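Local coordinates for protein NADP-dependent alcohol dehydrogenase 6 (Saccharomyces cerevisiae, PDB 1PIW) that reduces a broad range of aromatic and aliphatic aldehydes to alcohols with NADPH, as a homodimeric, zinc-dependent medium-chain alcohol dehydrogenase, at residues A[32-46]-A[68-82]. Residues are numbered along the deposited sequence; the frame is centred on the assembly and turned at random.
Sequences YDHDIDIKIEACGVC and HEIVGKVVKLGPKSN. With ZN (zinc ion), chain D.
Two antiparallel strands of the GroES-like catalytic domain, 35-45 and 70-77, run together to the catalytic zinc site. Cys46, from segment 32-46, and His68, from segment 68-82, both bind the zinc ion. Cys46 SG lies 2.4 Å from the metal. His68 NE2 binds it as well, and Cys46 SG stands at the edge of the His68 ring, 3.3 Å from NE2. Cys163 is a further ligand. The first torsion of Cys46 sets SG anti to the backbone N (chi1 167°), on the side of the His68 ring. Glu69 sits beside the site with OE1 3.5 Å from Gly44 CA. Its carboxylate pairs with Arg348, an NADP-binding residue, and accepts from Gly164 N.

Two classic beta bulges interrupt the ladder. In one, Val71 O accepts from both Glu41 N (2.9 Å) and Ala42 N (3.1 Å). In the other, Val75 and Lys76 face Asp37, and Val75 N gives Asp37 O the stronger bond, at 2.7 Å. Ile40 CG2 meets Ile70 CG2 at 3.7 Å, the two side chains crossing at about a right angle. Ile36 lies alongside Leu77. Glu41 OE2 is hydrogen-bonded to Ser155 OG, while Glu41 OE1 forms a salt bridge with Lys73 NZ at 3.3 Å, whose hydrogen bond is weak.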
loop_
_atom_site.group_PDB
_atom_site.type_symbol
_atom_site.label_atom_id
_atom_site.label_comp_id
_atom_site.label_asym_id
_atom_site.label_seq_id
_atom_site.Cartn_x
_atom_site.Cartn_y
_atom_site.Cartn_z
ATOM N N TYR A 32 12.216 18.904 -32.293
ATOM C CA TYR A 32 12.813 19.746 -31.271
ATOM C C TYR A 32 14.258 19.436 -30.944
ATOM O O TYR A 32 14.766 18.360 -31.247
ATOM C CB TYR A 32 11.937 19.727 -30.022
ATOM C CG TYR A 32 10.636 20.450 -30.285
ATOM C CD1 TYR A 32 9.425 19.985 -29.771
ATOM C CD2 TYR A 32 10.611 21.568 -31.115
ATOM C CE1 TYR A 32 8.213 20.616 -30.093
ATOM C CE2 TYR A 32 9.424 22.201 -31.437
ATOM C CZ TYR A 32 8.226 21.728 -30.933
ATOM O OH TYR A 32 7.055 22.363 -31.296
ATOM N N ASP A 33 14.908 20.420 -30.332
ATOM C CA ASP A 33 16.324 20.381 -29.974
ATOM C C ASP A 33 16.926 19.079 -29.454
ATOM O O ASP A 33 18.101 18.804 -29.707
ATOM C CB ASP A 33 16.598 21.525 -29.004
ATOM C CG ASP A 33 16.280 22.884 -29.613
ATOM O OD1 ASP A 33 15.964 23.828 -28.851
ATOM O OD2 ASP A 33 16.353 23.014 -30.858
ATOM N N HIS A 34 16.133 18.280 -28.741
ATOM C CA HIS A 34 16.607 17.009 -28.194
ATOM C C HIS A 34 15.935 15.799 -28.847
ATOM O O HIS A 34 16.370 14.665 -28.649
ATOM C CB HIS A 34 16.368 16.960 -26.683
ATOM C CG HIS A 34 17.059 18.052 -25.926
ATOM N ND1 HIS A 34 18.402 18.010 -25.618
ATOM C CD2 HIS A 34 16.597 19.230 -25.440
ATOM C CE1 HIS A 34 18.738 19.115 -24.974
ATOM N NE2 HIS A 34 17.661 19.872 -24.853
ATOM N N ASP A 35 14.878 16.025 -29.620
ATOM C CA ASP A 35 14.200 14.910 -30.262
ATOM C C ASP A 35 15.167 14.104 -31.125
ATOM O O ASP A 35 16.209 14.596 -31.547
ATOM C CB ASP A 35 13.036 15.391 -31.133
ATOM C CG ASP A 35 11.986 16.151 -30.347
ATOM O OD1 ASP A 35 11.783 15.848 -29.151
ATOM O OD2 ASP A 35 11.343 17.043 -30.936
ATOM N N ILE A 36 14.799 12.855 -31.380
ATOM C CA ILE A 36 15.586 11.938 -32.193
ATOM C C ILE A 36 14.640 11.193 -33.124
ATOM O O ILE A 36 13.522 10.866 -32.746
ATOM C CB ILE A 36 16.313 10.906 -31.310
ATOM C CG1 ILE A 36 17.460 11.589 -30.580
ATOM C CG2 ILE A 36 16.803 9.735 -32.146
ATOM C CD1 ILE A 36 18.244 10.656 -29.712
ATOM N N ASP A 37 15.077 10.937 -34.348
ATOM C CA ASP A 37 14.240 10.210 -35.280
ATOM C C ASP A 37 14.722 8.780 -35.393
ATOM O O ASP A 37 15.903 8.511 -35.630
ATOM C CB ASP A 37 14.217 10.894 -36.643
ATOM C CG ASP A 37 13.101 11.906 -36.746
ATOM O OD1 ASP A 37 12.618 12.343 -35.685
ATOM O OD2 ASP A 37 12.703 12.272 -37.866
ATOM N N ILE A 38 13.784 7.863 -35.205
ATOM C CA ILE A 38 14.072 6.447 -35.263
ATOM C C ILE A 38 13.294 5.763 -36.381
ATOM O O ILE A 38 12.083 5.949 -36.528
ATOM C CB ILE A 38 13.726 5.788 -33.908
ATOM C CG1 ILE A 38 14.603 6.401 -32.816
ATOM C CG2 ILE A 38 13.922 4.283 -33.984
ATOM C CD1 ILE A 38 13.985 6.387 -31.463
ATOM N N LYS A 39 14.007 5.006 -37.200
ATOM C CA LYS A 39 13.343 4.265 -38.247
ATOM C C LYS A 39 13.109 2.930 -37.542
ATOM O O LYS A 39 14.058 2.264 -37.113
ATOM C CB LYS A 39 14.248 4.093 -39.461
ATOM C CG LYS A 39 13.503 3.568 -40.673
ATOM C CD LYS A 39 14.404 3.434 -41.872
ATOM C CE LYS A 39 13.640 2.864 -43.047
ATOM N NZ LYS A 39 14.521 2.564 -44.216
ATOM N N ILE A 40 11.843 2.556 -37.397
ATOM C CA ILE A 40 11.494 1.335 -36.701
ATOM C C ILE A 40 11.832 0.065 -37.456
ATOM O O ILE A 40 11.911 0.048 -38.674
ATOM C CB ILE A 40 10.003 1.326 -36.355
ATOM C CG1 ILE A 40 9.599 2.681 -35.770
ATOM C CG2 ILE A 40 9.719 0.244 -35.335
ATOM C CD1 ILE A 40 8.112 2.825 -35.492
ATOM N N GLU A 41 12.037 -1.005 -36.706
ATOM C CA GLU A 41 12.359 -2.297 -37.281
ATOM C C GLU A 41 11.561 -3.389 -36.565
ATOM O O GLU A 41 11.485 -4.532 -37.035
ATOM C CB GLU A 41 13.860 -2.564 -37.159
ATOM C CG GLU A 41 14.359 -2.673 -35.731
ATOM C CD GLU A 41 15.853 -2.923 -35.650
ATOM O OE1 GLU A 41 16.635 -1.993 -35.947
ATOM O OE2 GLU A 41 16.242 -4.054 -35.295
ATOM N N ALA A 42 10.975 -3.027 -35.423
ATOM C CA ALA A 42 10.156 -3.945 -34.637
ATOM C C ALA A 42 9.372 -3.175 -33.581
ATOM O O ALA A 42 9.875 -2.208 -33.015
ATOM C CB ALA A 42 11.026 -4.991 -33.970
ATOM N N CYS A 43 8.134 -3.593 -33.333
ATOM C CA CYS A 43 7.305 -2.952 -32.318
ATOM C C CYS A 43 6.425 -3.983 -31.640
ATOM O O CYS A 43 5.900 -4.888 -32.281
ATOM C CB CYS A 43 6.422 -1.866 -32.919
ATOM S SG CYS A 43 5.432 -1.013 -31.665
ATOM N N GLY A 44 6.261 -3.834 -30.335
ATOM C CA GLY A 44 5.450 -4.774 -29.596
ATOM C C GLY A 44 3.997 -4.372 -29.455
ATOM O O GLY A 44 3.669 -3.206 -29.181
ATOM N N VAL A 45 3.122 -5.352 -29.660
ATOM C CA VAL A 45 1.687 -5.151 -29.523
ATOM C C VAL A 45 1.373 -5.280 -28.028
ATOM O O VAL A 45 1.469 -6.352 -27.448
ATOM C CB VAL A 45 0.891 -6.209 -30.316
ATOM C CG1 VAL A 45 -0.597 -5.936 -30.199
ATOM C CG2 VAL A 45 1.310 -6.184 -31.771
ATOM N N CYS A 46 1.014 -4.161 -27.419
ATOM C CA CYS A 46 0.701 -4.098 -26.007
ATOM C C CYS A 46 -0.804 -3.997 -25.763
ATOM O O CYS A 46 -1.524 -3.402 -26.560
ATOM C CB CYS A 46 1.411 -2.876 -25.408
ATOM S SG CYS A 46 0.884 -2.389 -23.748
ATOM N N HIS A 68 3.748 0.946 -28.741
ATOM C CA HIS A 68 4.738 1.688 -27.987
ATOM C C HIS A 68 5.799 0.818 -27.313
ATOM O O HIS A 68 6.172 1.013 -26.151
ATOM C CB HIS A 68 4.041 2.608 -26.973
ATOM C CG HIS A 68 3.210 1.890 -25.949
ATOM N ND1 HIS A 68 2.338 2.552 -25.109
ATOM C CD2 HIS A 68 3.145 0.580 -25.602
ATOM C CE1 HIS A 68 1.776 1.680 -24.288
ATOM N NE2 HIS A 68 2.249 0.478 -24.565
ATOM N N GLU A 69 6.285 -0.156 -28.062
ATOM C CA GLU A 69 7.342 -1.032 -27.598
ATOM C C GLU A 69 8.220 -1.109 -28.828
ATOM O O GLU A 69 8.434 -2.174 -29.407
ATOM C CB GLU A 69 6.764 -2.378 -27.217
ATOM C CG GLU A 69 5.708 -2.208 -26.150
ATOM C CD GLU A 69 5.318 -3.492 -25.471
ATOM O OE1 GLU A 69 5.338 -4.538 -26.151
ATOM O OE2 GLU A 69 4.971 -3.445 -24.268
ATOM N N ILE A 70 8.706 0.076 -29.207
ATOM C CA ILE A 70 9.524 0.322 -30.385
ATOM C C ILE A 70 11.020 0.078 -30.293
ATOM O O ILE A 70 11.683 0.502 -29.349
ATOM C CB ILE A 70 9.328 1.773 -30.848
ATOM C CG1 ILE A 70 7.846 2.037 -31.073
ATOM C CG2 ILE A 70 10.106 2.036 -32.119
ATOM C CD1 ILE A 70 7.533 3.481 -31.366
ATOM N N VAL A 71 11.532 -0.594 -31.322
ATOM C CA VAL A 71 12.953 -0.906 -31.479
ATOM C C VAL A 71 13.324 -0.553 -32.921
ATOM O O VAL A 71 12.662 -0.992 -33.872
ATOM C CB VAL A 71 13.247 -2.395 -31.253
ATOM C CG1 VAL A 71 14.605 -2.745 -31.812
ATOM C CG2 VAL A 71 13.209 -2.701 -29.787
ATOM N N GLY A 72 14.378 0.244 -33.075
ATOM C CA GLY A 72 14.804 0.657 -34.401
ATOM C C GLY A 72 16.179 1.297 -34.417
ATOM O O GLY A 72 16.893 1.274 -33.420
ATOM N N LYS A 73 16.544 1.872 -35.557
ATOM C CA LYS A 73 17.844 2.510 -35.719
ATOM C C LYS A 73 17.730 4.020 -35.661
ATOM O O LYS A 73 16.764 4.591 -36.177
ATOM C CB LYS A 73 18.458 2.127 -37.068
ATOM C CG LYS A 73 19.525 1.045 -37.026
ATOM C CD LYS A 73 18.966 -0.372 -37.010
ATOM C CE LYS A 73 20.117 -1.379 -36.962
ATOM N NZ LYS A 73 19.699 -2.806 -36.974
ATOM N N VAL A 74 18.712 4.664 -35.031
ATOM C CA VAL A 74 18.735 6.122 -34.963
ATOM C C VAL A 74 18.948 6.585 -36.398
ATOM O O VAL A 74 19.846 6.098 -37.082
ATOM C CB VAL A 74 19.898 6.639 -34.105
ATOM C CG1 VAL A 74 20.001 8.148 -34.241
ATOM C CG2 VAL A 74 19.680 6.253 -32.654
ATOM N N VAL A 75 18.137 7.524 -36.859
ATOM C CA VAL A 75 18.259 7.964 -38.230
ATOM C C VAL A 75 18.632 9.438 -38.358
ATOM O O VAL A 75 19.038 9.892 -39.424
ATOM C CB VAL A 75 16.936 7.685 -38.962
ATOM C CG1 VAL A 75 16.222 8.991 -39.281
ATOM C CG2 VAL A 75 17.189 6.871 -40.208
ATOM N N LYS A 76 18.495 10.183 -37.270
ATOM C CA LYS A 76 18.803 11.606 -37.284
ATOM C C LYS A 76 18.786 12.118 -35.844
ATOM O O LYS A 76 17.932 11.713 -35.061
ATOM C CB LYS A 76 17.757 12.344 -38.122
ATOM C CG LYS A 76 17.949 13.845 -38.190
ATOM C CD LYS A 76 16.812 14.517 -38.950
ATOM C CE LYS A 76 16.825 14.155 -40.431
ATOM N NZ LYS A 76 15.718 14.808 -41.199
ATOM N N LEU A 77 19.719 13.002 -35.492
ATOM C CA LEU A 77 19.789 13.525 -34.129
ATOM C C LEU A 77 19.447 15.007 -34.006
ATOM O O LEU A 77 19.763 15.810 -34.892
ATOM C CB LEU A 77 21.182 13.293 -33.553
ATOM C CG LEU A 77 21.686 11.853 -33.552
ATOM C CD1 LEU A 77 23.103 11.826 -33.001
ATOM C CD2 LEU A 77 20.774 10.980 -32.713
ATOM N N GLY A 78 18.815 15.359 -32.887
ATOM C CA GLY A 78 18.427 16.736 -32.638
ATOM C C GLY A 78 19.604 17.658 -32.382
ATOM O O GLY A 78 20.637 17.217 -31.881
ATOM N N PRO A 79 19.469 18.954 -32.709
ATOM C CA PRO A 79 20.480 20.005 -32.547
ATOM C C PRO A 79 21.237 19.948 -31.230
ATOM O O PRO A 79 22.451 19.784 -31.206
ATOM C CB PRO A 79 19.663 21.283 -32.676
ATOM C CG PRO A 79 18.652 20.902 -33.680
ATOM C CD PRO A 79 18.213 19.532 -33.213
ATOM N N LYS A 80 20.508 20.100 -30.133
ATOM C CA LYS A 80 21.110 20.070 -28.816
ATOM C C LYS A 80 21.166 18.650 -28.269
ATOM O O LYS A 80 21.009 18.451 -27.067
ATOM C CB LYS A 80 20.312 20.943 -27.839
ATOM C CG LYS A 80 20.269 22.442 -28.148
ATOM C CD LYS A 80 19.393 23.162 -27.107
ATOM C CE LYS A 80 19.164 24.644 -27.435
ATOM N NZ LYS A 80 18.074 25.264 -26.601
ATOM N N SER A 81 21.378 17.657 -29.127
ATOM C CA SER A 81 21.437 16.286 -28.621
ATOM C C SER A 81 22.685 16.097 -27.773
ATOM O O SER A 81 23.574 16.942 -27.784
ATOM C CB SER A 81 21.437 15.266 -29.758
ATOM O OG SER A 81 21.476 13.948 -29.227
ATOM N N ASN A 82 22.749 14.987 -27.044
ATOM C CA ASN A 82 23.882 14.706 -26.170
ATOM C C ASN A 82 23.596 13.465 -25.350
ATOM O O ASN A 82 22.948 13.536 -24.308
ATOM C CB ASN A 82 24.116 15.884 -25.217
ATOM C CG ASN A 82 22.843 16.300 -24.460
ATOM O OD1 ASN A 82 22.828 16.366 -23.226
ATOM N ND2 ASN A 82 21.775 16.588 -25.203
HETATM ZN ZN ZN D . 2.017 -0.582 -22.592
#